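Local coordinates for DUF2442 domain-containing protein (Nitrosomonas europaea, PDB 2AUW) that is of uncharacterised function but may bind DNA, and contains a DUF2442 domain of mixed alpha-beta structure, at residues 26-36 with 76-86. Sequence-based numbering, arbitrary orientation. Where two conformers were deposited one is given.
Sequences WSTGEVLEVDV and RDNVYAWAKEQ
Over the indole of W26 stands the edge of the Y80 ring: CD1 of Y80 lies 3.3 Å above the W26 plane, the planes meet at 80°, and the pair is a T-shaped stack. At the indole's edge come R76 O and V79 CG1, while V36 CG1 meets the edge of the W82 ring. This is a helix packed across an antiparallel sheet in the DUF2442 family region: helix 76-86 runs across strand 31-35, an outer strand of a three-stranded sheet, at 88° with axes 7.4 Å apart. A83, whose small side chain is consistent with the close approach, faces V34, the two CB atoms 3.9 Å apart; V34 CG1 reaches V79 CG1, and L32 CD1 lies against the aliphatic CE of K84. At the turn end, the E30 carboxylate gathers three donors. Its OE1 takes Y80 OH at 2.6 Å on the syn lone pair and T28 OG1 on the anti one, while OE2 forms a salt bridge with K84 NZ (3.0 Å); the K84 chain, bent at chi2 and chi4, brings its amine round to the E30 carboxylate. A leucine in place of E30 would probably leave the K84 amine without its counter-charge here and the Y80 hydroxyl without its acceptor. A water donates to both E33 O and A83 O, bridging the backbones. At the far end of the contact, the Q86 side-chain amide pairs with the D35 backbone through two hydrogen bonds: D35 N gives a nearly straight bond (174°) to OE1, and NE2 returns one to D35 O at 2.7 Å, lying in that carbonyl's plane.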
loop_
_atom_site.group_PDB
_atom_site.type_symbol
_atom_site.label_atom_id
_atom_site.label_comp_id
_atom_site.label_asym_id
_atom_site.label_seq_id
_atom_site.Cartn_x
_atom_site.Cartn_y
_atom_site.Cartn_z
ATOM N N TRP B 26 17.108 -14.053 1.956
ATOM C CA TRP B 26 15.923 -13.212 1.950
ATOM C C TRP B 26 15.115 -13.397 0.658
ATOM O O TRP B 26 15.674 -13.737 -0.364
ATOM C CB TRP B 26 16.327 -11.742 2.132
ATOM C CG TRP B 26 17.202 -11.546 3.376
ATOM C CD1 TRP B 26 18.561 -11.724 3.457
ATOM C CD2 TRP B 26 16.758 -11.189 4.694
ATOM N NE1 TRP B 26 19.001 -11.491 4.753
ATOM C CE2 TRP B 26 17.914 -11.167 5.534
ATOM C CE3 TRP B 26 15.502 -10.876 5.252
ATOM C CZ2 TRP B 26 17.847 -10.828 6.902
ATOM C CZ3 TRP B 26 15.433 -10.533 6.628
ATOM C CH2 TRP B 26 16.610 -10.511 7.428
ATOM N N SER B 27 13.810 -13.124 0.734
ATOM C CA SER B 27 12.916 -13.099 -0.435
ATOM C C SER B 27 13.304 -12.104 -1.540
ATOM O O SER B 27 12.712 -12.136 -2.646
ATOM C CB SER B 27 11.496 -12.788 0.036
ATOM O OG SER B 27 11.434 -11.427 0.434
ATOM N N THR B 28 14.279 -11.231 -1.269
ATOM C CA THR B 28 14.828 -10.301 -2.258
ATOM C C THR B 28 15.866 -10.963 -3.161
ATOM O O THR B 28 16.366 -10.329 -4.099
ATOM C CB THR B 28 15.566 -9.146 -1.574
ATOM O OG1 THR B 28 16.534 -9.724 -0.692
ATOM C CG2 THR B 28 14.583 -8.237 -0.758
ATOM N N GLY B 29 16.211 -12.202 -2.847
ATOM C CA GLY B 29 17.331 -12.897 -3.487
ATOM C C GLY B 29 18.664 -12.728 -2.752
ATOM O O GLY B 29 19.569 -13.548 -2.933
ATOM N N GLU B 30 18.758 -11.725 -1.864
ATOM C CA GLU B 30 20.017 -11.430 -1.164
ATOM C C GLU B 30 20.426 -12.524 -0.198
ATOM O O GLU B 30 19.598 -13.134 0.471
ATOM C CB GLU B 30 19.954 -10.081 -0.421
ATOM C CG GLU B 30 19.768 -8.888 -1.292
ATOM C CD GLU B 30 19.306 -7.705 -0.456
ATOM O OE1 GLU B 30 18.212 -7.796 0.138
ATOM O OE2 GLU B 30 20.076 -6.748 -0.343
ATOM N N VAL B 31 21.722 -12.762 -0.132
ATOM C CA VAL B 31 22.320 -13.668 0.837
ATOM C C VAL B 31 23.354 -12.805 1.581
ATOM O O VAL B 31 24.295 -12.296 0.987
ATOM C CB VAL B 31 22.986 -14.898 0.176
ATOM C CG1 VAL B 31 23.632 -15.786 1.255
ATOM C CG2 VAL B 31 21.950 -15.699 -0.605
ATOM N N LEU B 32 23.079 -12.537 2.846
ATOM C CA LEU B 32 23.850 -11.534 3.605
ATOM C C LEU B 32 24.378 -12.177 4.870
ATOM O O LEU B 32 23.665 -12.881 5.568
ATOM C CB LEU B 32 22.958 -10.340 3.997
ATOM C CG LEU B 32 22.129 -9.662 2.909
ATOM C CD1 LEU B 32 21.209 -8.636 3.548
ATOM C CD2 LEU B 32 23.051 -9.009 1.917
ATOM N N GLU B 33 25.626 -11.899 5.185
ATOM C CA GLU B 33 26.201 -12.382 6.426
ATOM C C GLU B 33 26.218 -11.241 7.439
ATOM O O GLU B 33 26.260 -10.063 7.087
ATOM C CB GLU B 33 27.617 -12.951 6.213
ATOM C CG GLU B 33 27.650 -14.251 5.325
ATOM C CD GLU B 33 29.060 -14.827 5.105
ATOM O OE1 GLU B 33 30.022 -14.394 5.779
ATOM O OE2 GLU B 33 29.190 -15.741 4.248
ATOM N N VAL B 34 26.204 -11.616 8.706
ATOM C CA VAL B 34 26.101 -10.596 9.753
ATOM C C VAL B 34 26.663 -11.157 11.054
ATOM O O VAL B 34 26.375 -12.313 11.430
ATOM C CB VAL B 34 24.621 -10.178 9.950
ATOM C CG1 VAL B 34 23.769 -11.363 10.379
ATOM C CG2 VAL B 34 24.495 -8.970 10.962
ATOM N N ASP B 35 27.431 -10.330 11.752
ATOM C CA ASP B 35 27.966 -10.716 13.064
ATOM C C ASP B 35 26.987 -10.258 14.132
ATOM O O ASP B 35 26.509 -9.103 14.105
ATOM C CB ASP B 35 29.324 -10.056 13.277
ATOM C CG ASP B 35 30.121 -10.708 14.393
ATOM O OD1 ASP B 35 29.716 -10.627 15.555
ATOM O OD2 ASP B 35 31.154 -11.313 14.088
ATOM N N VAL B 36 26.662 -11.158 15.056
ATOM C CA VAL B 36 25.784 -10.820 16.178
ATOM C C VAL B 36 26.499 -10.957 17.537
ATOM O O VAL B 36 25.852 -10.896 18.557
ATOM C CB VAL B 36 24.454 -11.628 16.206
ATOM C CG1 VAL B 36 23.557 -11.231 15.031
ATOM C CG2 VAL B 36 24.734 -13.167 16.206
ATOM N N ARG B 76 13.616 -9.931 12.446
ATOM C CA ARG B 76 14.271 -10.072 11.126
ATOM C C ARG B 76 14.648 -8.703 10.546
ATOM O O ARG B 76 15.694 -8.565 9.926
ATOM C CB ARG B 76 13.424 -10.898 10.129
ATOM C CG ARG B 76 12.157 -10.213 9.687
ATOM C CD ARG B 76 11.425 -11.098 8.726
ATOM N NE ARG B 76 10.676 -10.373 7.691
ATOM C CZ ARG B 76 9.483 -9.799 7.871
ATOM N NH1 ARG B 76 8.875 -9.180 6.851
ATOM N NH2 ARG B 76 8.906 -9.820 9.070
ATOM N N ASP B 77 13.841 -7.678 10.827
ATOM C CA ASP B 77 14.096 -6.351 10.279
ATOM C C ASP B 77 15.388 -5.757 10.854
ATOM O O ASP B 77 16.161 -5.123 10.122
ATOM C CB ASP B 77 12.887 -5.406 10.456
ATOM C CG ASP B 77 12.429 -5.263 11.924
ATOM O OD1 ASP B 77 12.435 -6.257 12.678
ATOM O OD2 ASP B 77 12.092 -4.131 12.326
ATOM N N ASN B 78 15.590 -5.906 12.167
ATOM C CA ASN B 78 16.847 -5.443 12.785
ATOM C C ASN B 78 18.031 -6.225 12.229
ATOM O O ASN B 78 19.059 -5.656 11.921
ATOM C CB ASN B 78 16.794 -5.593 14.313
ATOM C CG ASN B 78 15.553 -4.954 14.905
ATOM O OD1 ASN B 78 15.217 -3.816 14.597
ATOM N ND2 ASN B 78 14.829 -5.718 15.697
ATOM N N VAL B 79 17.884 -7.545 12.105
ATOM C CA VAL B 79 19.007 -8.361 11.573
ATOM C C VAL B 79 19.394 -7.922 10.172
ATOM O O VAL B 79 20.570 -7.761 9.859
ATOM C CB VAL B 79 18.725 -9.876 11.610
ATOM C CG1 VAL B 79 19.866 -10.613 10.876
ATOM C CG2 VAL B 79 18.640 -10.345 13.073
ATOM N N TYR B 80 18.376 -7.684 9.331
ATOM C CA TYR B 80 18.625 -7.150 7.986
ATOM C C TYR B 80 19.412 -5.821 8.027
ATOM O O TYR B 80 20.439 -5.653 7.336
ATOM C CB TYR B 80 17.270 -7.008 7.263
ATOM C CG TYR B 80 17.360 -6.718 5.808
ATOM C CD1 TYR B 80 17.452 -7.771 4.867
ATOM C CD2 TYR B 80 17.320 -5.414 5.343
ATOM C CE1 TYR B 80 17.509 -7.510 3.510
ATOM C CE2 TYR B 80 17.399 -5.140 3.979
ATOM C CZ TYR B 80 17.492 -6.202 3.075
ATOM O OH TYR B 80 17.542 -5.888 1.743
ATOM N N ALA B 81 18.930 -4.872 8.840
ATOM C CA ALA B 81 19.622 -3.582 9.029
ATOM C C ALA B 81 21.091 -3.743 9.455
ATOM O O ALA B 81 21.976 -3.049 8.913
ATOM C CB ALA B 81 18.886 -2.729 10.049
ATOM N N TRP B 82 21.340 -4.642 10.403
ATOM C CA TRP B 82 22.723 -4.853 10.911
ATOM C C TRP B 82 23.595 -5.419 9.814
ATOM O O TRP B 82 24.771 -5.061 9.704
ATOM C CB TRP B 82 22.759 -5.818 12.094
ATOM C CG TRP B 82 21.876 -5.428 13.221
ATOM C CD1 TRP B 82 21.375 -4.182 13.455
ATOM C CD2 TRP B 82 21.383 -6.268 14.263
ATOM N NE1 TRP B 82 20.581 -4.193 14.572
ATOM C CE2 TRP B 82 20.564 -5.458 15.089
ATOM C CE3 TRP B 82 21.536 -7.629 14.585
ATOM C CZ2 TRP B 82 19.901 -5.965 16.209
ATOM C CZ3 TRP B 82 20.895 -8.121 15.704
ATOM C CH2 TRP B 82 20.067 -7.283 16.499
ATOM N N ALA B 83 23.006 -6.289 8.983
ATOM C CA ALA B 83 23.762 -6.907 7.904
ATOM C C ALA B 83 24.187 -5.820 6.931
ATOM O O ALA B 83 25.355 -5.777 6.477
ATOM C CB ALA B 83 22.909 -7.988 7.193
ATOM N N LYS B 84 23.247 -4.926 6.593
ATOM C CA LYS B 84 23.571 -3.797 5.686
ATOM C C LYS B 84 24.652 -2.871 6.281
ATOM O O LYS B 84 25.665 -2.537 5.628
ATOM C CB LYS B 84 22.317 -2.991 5.332
ATOM C CG LYS B 84 21.322 -3.751 4.423
ATOM C CD LYS B 84 22.059 -4.446 3.276
ATOM C CE LYS B 84 21.128 -5.279 2.400
ATOM N NZ LYS B 84 20.613 -4.380 1.367
ATOM N N GLU B 85 24.429 -2.463 7.525
ATOM C CA GLU B 85 25.336 -1.558 8.237
ATOM C C GLU B 85 26.757 -2.141 8.348
ATOM O O GLU B 85 27.761 -1.458 8.046
ATOM C CB GLU B 85 24.722 -1.229 9.598
ATOM C CG GLU B 85 23.461 -0.334 9.479
ATOM C CD GLU B 85 22.643 -0.289 10.748
ATOM O OE1 GLU B 85 23.187 -0.713 11.794
ATOM O OE2 GLU B 85 21.468 0.178 10.723
ATOM N N GLN B 86 26.844 -3.417 8.673
ATOM C CA GLN B 86 28.146 -4.089 8.752
ATOM C C GLN B 86 28.872 -4.197 7.405
ATOM O O GLN B 86 30.092 -4.368 7.379
ATOM C CB GLN B 86 28.017 -5.465 9.403
ATOM C CG GLN B 86 27.702 -5.416 10.876
ATOM C CD GLN B 86 27.518 -6.793 11.454
ATOM O OE1 GLN B 86 28.004 -7.784 10.895
ATOM N NE2 GLN B 86 26.798 -6.876 12.567
HETATM O O HOH W 1 27.288 -7.581 6.324
#